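Local coordinates for glutathione-specific gamma-glutamylcyclotransferase (Saccharomyces cerevisiae S288c, PDB 5HWI), which cleaves glutathione into 5-oxo-L-proline and a Cys-Gly dipeptide, acting on no other gamma-glutamyl peptide, at residues Leu121-Val126 against Val155-Val160. The protein carries 4 engineered substitutions. Sequence-based numbering, arbitrary orientation. Where two conformers were deposited one is given.
Sequences LHEVEV and VLLTSV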
ATOM      1  N   LEU A 121      -5.911  -8.818  -8.645  1.00 32.95           N
ATOM      2  CA  LEU A 121      -6.944  -8.440  -7.690  1.00 32.08           C
ATOM      3  C   LEU A 121      -7.108  -9.547  -6.645  1.00 28.52           C
ATOM      4  O   LEU A 121      -7.263 -10.727  -7.003  1.00 33.55           O
ATOM      5  CB  LEU A 121      -8.269  -8.203  -8.433  1.00 32.73           C
ATOM      6  CG  LEU A 121      -9.408  -7.514  -7.689  1.00 40.24           C
ATOM      7  CD1 LEU A 121      -9.045  -6.148  -7.149  1.00 31.94           C
ATOM      8  CD2 LEU A 121     -10.656  -7.478  -8.599  1.00 46.94           C
ATOM      9  N   HIS A 122      -7.133  -9.166  -5.368  1.00 27.59           N
ATOM     10  CA  HIS A 122      -7.246 -10.104  -4.246  1.00 28.91           C
ATOM     11  C   HIS A 122      -8.222  -9.561  -3.213  1.00 30.63           C
ATOM     12  O   HIS A 122      -8.647  -8.405  -3.280  1.00 27.81           O
ATOM     13  CB  HIS A 122      -5.898 -10.333  -3.572  1.00 34.82           C
ATOM     14  CG  HIS A 122      -4.847 -10.792  -4.522  1.00 38.99           C
ATOM     15  ND1 HIS A 122      -4.521 -12.128  -4.671  1.00 42.58           N
ATOM     16  CD2 HIS A 122      -4.085 -10.109  -5.410  1.00 39.28           C
ATOM     17  CE1 HIS A 122      -3.585 -12.243  -5.597  1.00 41.62           C
ATOM     18  NE2 HIS A 122      -3.304 -11.034  -6.061  1.00 42.19           N
ATOM     19  N   GLU A 123      -8.599 -10.411  -2.248  1.00 32.23           N
ATOM     20  CA  GLU A 123      -9.444  -9.966  -1.139  1.00 31.92           C
ATOM     21  C   GLU A 123      -8.695 -10.186   0.167  1.00 31.34           C
ATOM     22  O   GLU A 123      -8.135 -11.265   0.375  1.00 33.36           O
ATOM     23  CB  GLU A 123     -10.806 -10.705  -1.123  1.00 40.64           C
ATOM     24  CG  GLU A 123     -11.680 -10.317  -2.307  1.00 57.78           C
ATOM     25  CD  GLU A 123     -12.878 -11.260  -2.527  1.00 75.81           C
ATOM     26  OE1 GLU A 123     -13.058 -12.217  -1.740  1.00 82.06           O
ATOM     27  OE2 GLU A 123     -13.636 -11.038  -3.498  1.00 82.04           O
ATOM     28  N   VAL A 124      -8.632  -9.154   1.018  1.00 25.98           N
ATOM     29  CA  VAL A 124      -7.908  -9.227   2.287  1.00 27.94           C
ATOM     30  C   VAL A 124      -8.746  -8.593   3.387  1.00 31.18           C
ATOM     31  O   VAL A 124      -9.607  -7.758   3.129  1.00 29.52           O
ATOM     32  CB  VAL A 124      -6.518  -8.509   2.219  1.00 24.94           C
ATOM     33  CG1 VAL A 124      -5.634  -9.158   1.106  1.00 26.06           C
ATOM     34  CG2 VAL A 124      -6.699  -7.000   2.003  1.00 26.10           C
ATOM     35  N   GLU A 125      -8.450  -8.979   4.629  1.00 29.65           N
ATOM     36  CA  GLU A 125      -9.092  -8.389   5.807  1.00 28.25           C
ATOM     37  C   GLU A 125      -8.304  -7.180   6.302  1.00 28.63           C
ATOM     38  O   GLU A 125      -7.072  -7.212   6.319  1.00 29.18           O
ATOM     39  CB  GLU A 125      -9.165  -9.400   6.950  1.00 32.45           C
ATOM     40  CG  GLU A 125      -9.944 -10.596   6.619  1.00 39.09           C
ATOM     41  CD  GLU A 125      -9.998 -11.582   7.792  1.00 53.50           C
ATOM     42  OE1 GLU A 125      -9.033 -11.659   8.587  1.00 53.45           O
ATOM     43  OE2 GLU A 125     -11.047 -12.243   7.923  1.00 59.76           O
ATOM     44  N   VAL A 126      -9.012  -6.105   6.695  1.00 22.33           N
ATOM     45  CA  VAL A 126      -8.355  -4.942   7.304  1.00 22.11           C
ATOM     46  C   VAL A 126      -9.116  -4.586   8.563  1.00 25.48           C
ATOM     47  O   VAL A 126     -10.286  -4.951   8.726  1.00 26.24           O
ATOM     48  CB  VAL A 126      -8.308  -3.701   6.378  1.00 22.19           C
ATOM     49  CG1 VAL A 126      -7.574  -4.056   5.119  1.00 23.32           C
ATOM     50  CG2 VAL A 126      -9.752  -3.178   6.055  1.00 23.64           C
ATOM     51  N   VAL A 155     -13.435  -5.719  11.645  1.00 24.60           N
ATOM     52  CA  VAL A 155     -12.681  -6.300  10.529  1.00 24.51           C
ATOM     53  C   VAL A 155     -13.555  -6.342   9.278  1.00 23.52           C
ATOM     54  O   VAL A 155     -14.684  -6.863   9.314  1.00 26.11           O
ATOM     55  CB  VAL A 155     -12.178  -7.708  10.886  1.00 30.05           C
ATOM     56  CG1 VAL A 155     -11.417  -8.297   9.722  1.00 31.04           C
ATOM     57  CG2 VAL A 155     -11.350  -7.647  12.185  1.00 31.67           C
ATOM     58  N   LEU A 156     -12.994  -5.879   8.160  1.00 24.93           N
ATOM     59  CA  LEU A 156     -13.709  -5.727   6.894  1.00 23.06           C
ATOM     60  C   LEU A 156     -12.960  -6.454   5.793  1.00 24.50           C
ATOM     61  O   LEU A 156     -11.738  -6.300   5.696  1.00 25.20           O
ATOM     62  CB  LEU A 156     -13.812  -4.251   6.512  1.00 20.91           C
ATOM     63  CG  LEU A 156     -14.468  -4.032   5.164  1.00 19.65           C
ATOM     64  CD1 LEU A 156     -15.957  -4.387   5.280  1.00 24.70           C
ATOM     65  CD2 LEU A 156     -14.237  -2.493   4.795  1.00 25.93           C
ATOM     66  N   LEU A 157     -13.682  -7.261   4.991  1.00 22.98           N
ATOM     67  CA  LEU A 157     -13.120  -7.881   3.800  1.00 27.58           C
ATOM     68  C   LEU A 157     -13.143  -6.873   2.655  1.00 31.01           C
ATOM     69  O   LEU A 157     -14.212  -6.341   2.331  1.00 27.45           O
ATOM     70  CB  LEU A 157     -13.917  -9.115   3.398  1.00 29.98           C
ATOM     71  CG  LEU A 157     -13.122  -9.984   2.408  1.00 38.60           C
ATOM     72  CD1 LEU A 157     -11.884 -10.640   3.096  1.00 38.64           C
ATOM     73  CD2 LEU A 157     -14.023 -11.083   1.802  1.00 44.11           C
ATOM     74  N   THR A 158     -11.982  -6.594   2.040  0.57 26.97           N
ATOM     75  CA  THR A 158     -11.878  -5.558   1.005  0.57 24.16           C
ATOM     76  C   THR A 158     -11.017  -6.052  -0.156  0.57 22.31           C
ATOM     77  O   THR A 158     -10.078  -6.811   0.056  0.57 20.22           O
ATOM     78  CB  THR A 158     -11.290  -4.226   1.585  0.57 22.91           C
ATOM     79  OG1 THR A 158     -11.116  -3.239   0.549  0.57 18.46           O
ATOM     80  CG2 THR A 158      -9.933  -4.427   2.366  0.57 18.82           C
ATOM     81  N   SER A 159     -11.336  -5.616  -1.388  1.00 22.96           N
ATOM     82  CA  SER A 159     -10.534  -5.967  -2.557  1.00 22.42           C
ATOM     83  C   SER A 159      -9.281  -5.079  -2.557  1.00 22.38           C
ATOM     84  O   SER A 159      -9.246  -4.016  -1.930  1.00 26.20           O
ATOM     85  CB  SER A 159     -11.293  -5.813  -3.879  1.00 26.49           C
ATOM     86  OG  SER A 159     -11.570  -4.419  -4.141  1.00 31.94           O
ATOM     87  N   VAL A 160      -8.236  -5.559  -3.225  1.00 20.69           N
ATOM     88  CA  VAL A 160      -6.935  -4.883  -3.167  1.00 23.58           C
ATOM     89  C   VAL A 160      -6.133  -5.314  -4.391  1.00 22.93           C
ATOM     90  O   VAL A 160      -6.249  -6.448  -4.839  1.00 24.02           O
ATOM     91  CB  VAL A 160      -6.199  -5.183  -1.837  1.00 22.47           C
ATOM     92  CG1 VAL A 160      -5.868  -6.642  -1.702  1.00 21.54           C
ATOM     93  CG2 VAL A 160      -4.861  -4.322  -1.729  1.00 22.80           C
TER
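Val160 buries more surface than any other residue here, its CG1 methyl resting against both branches of Val124. CG1 of Val160 lies 3.8 Å from CG1 of Val124, and the two side chains cross at about a right angle. With chi1 at 64°, CG1 of Val160 sits between its own backbone N and carbonyl carbon, a placement that also brings it over the carbonyl oxygen of His122. Farther along the same buried face, Val126 meets Thr158: CG1 of Val126 is 3.6 Å from CG2 of Thr158, and that threonine methyl also rests 3.4 Å from the carbonyl O of Val124. Val124, Val126, Leu156, Thr158 and Val160 are the buried side chains on this face of the two antiparallel strands, which His122 shares at its more exposed end; the strands are joined in the mixed beta-sheet of this ChaC-type gamma-glutamylcyclotransferase. On the far edges of the pair, strand 26-33 adjoins 121-126 and strand 8-12 adjoins 155-160. Tyr13, inferred by similarity to bind substrate, touches the side chain of Val160, so this end of the pair lies beside the probable glutathione pocket. Three hydrogen-bonded pairs, His122 with Val160, Val124 with Thr158 and Val126 with Leu156, link the backbones through six bonds. The Val124 N to Thr158 O bond is nearly straight at 171°, whereas Val160 N reaches His122 O with a bend to 133°. The opposite face is more open. There CD1 of Leu157 lies 4.0 Å from CG of Glu125, and CD2 approaches OE1 of Glu123 at 3.8 Å, so the leucine spans the aliphatic stem of one glutamate and the carboxylate end of the other. Next to it, Ser159 packs its CB near CD1 of Leu121 while its OG hydrogen-bonds Trp9 O and Arg108.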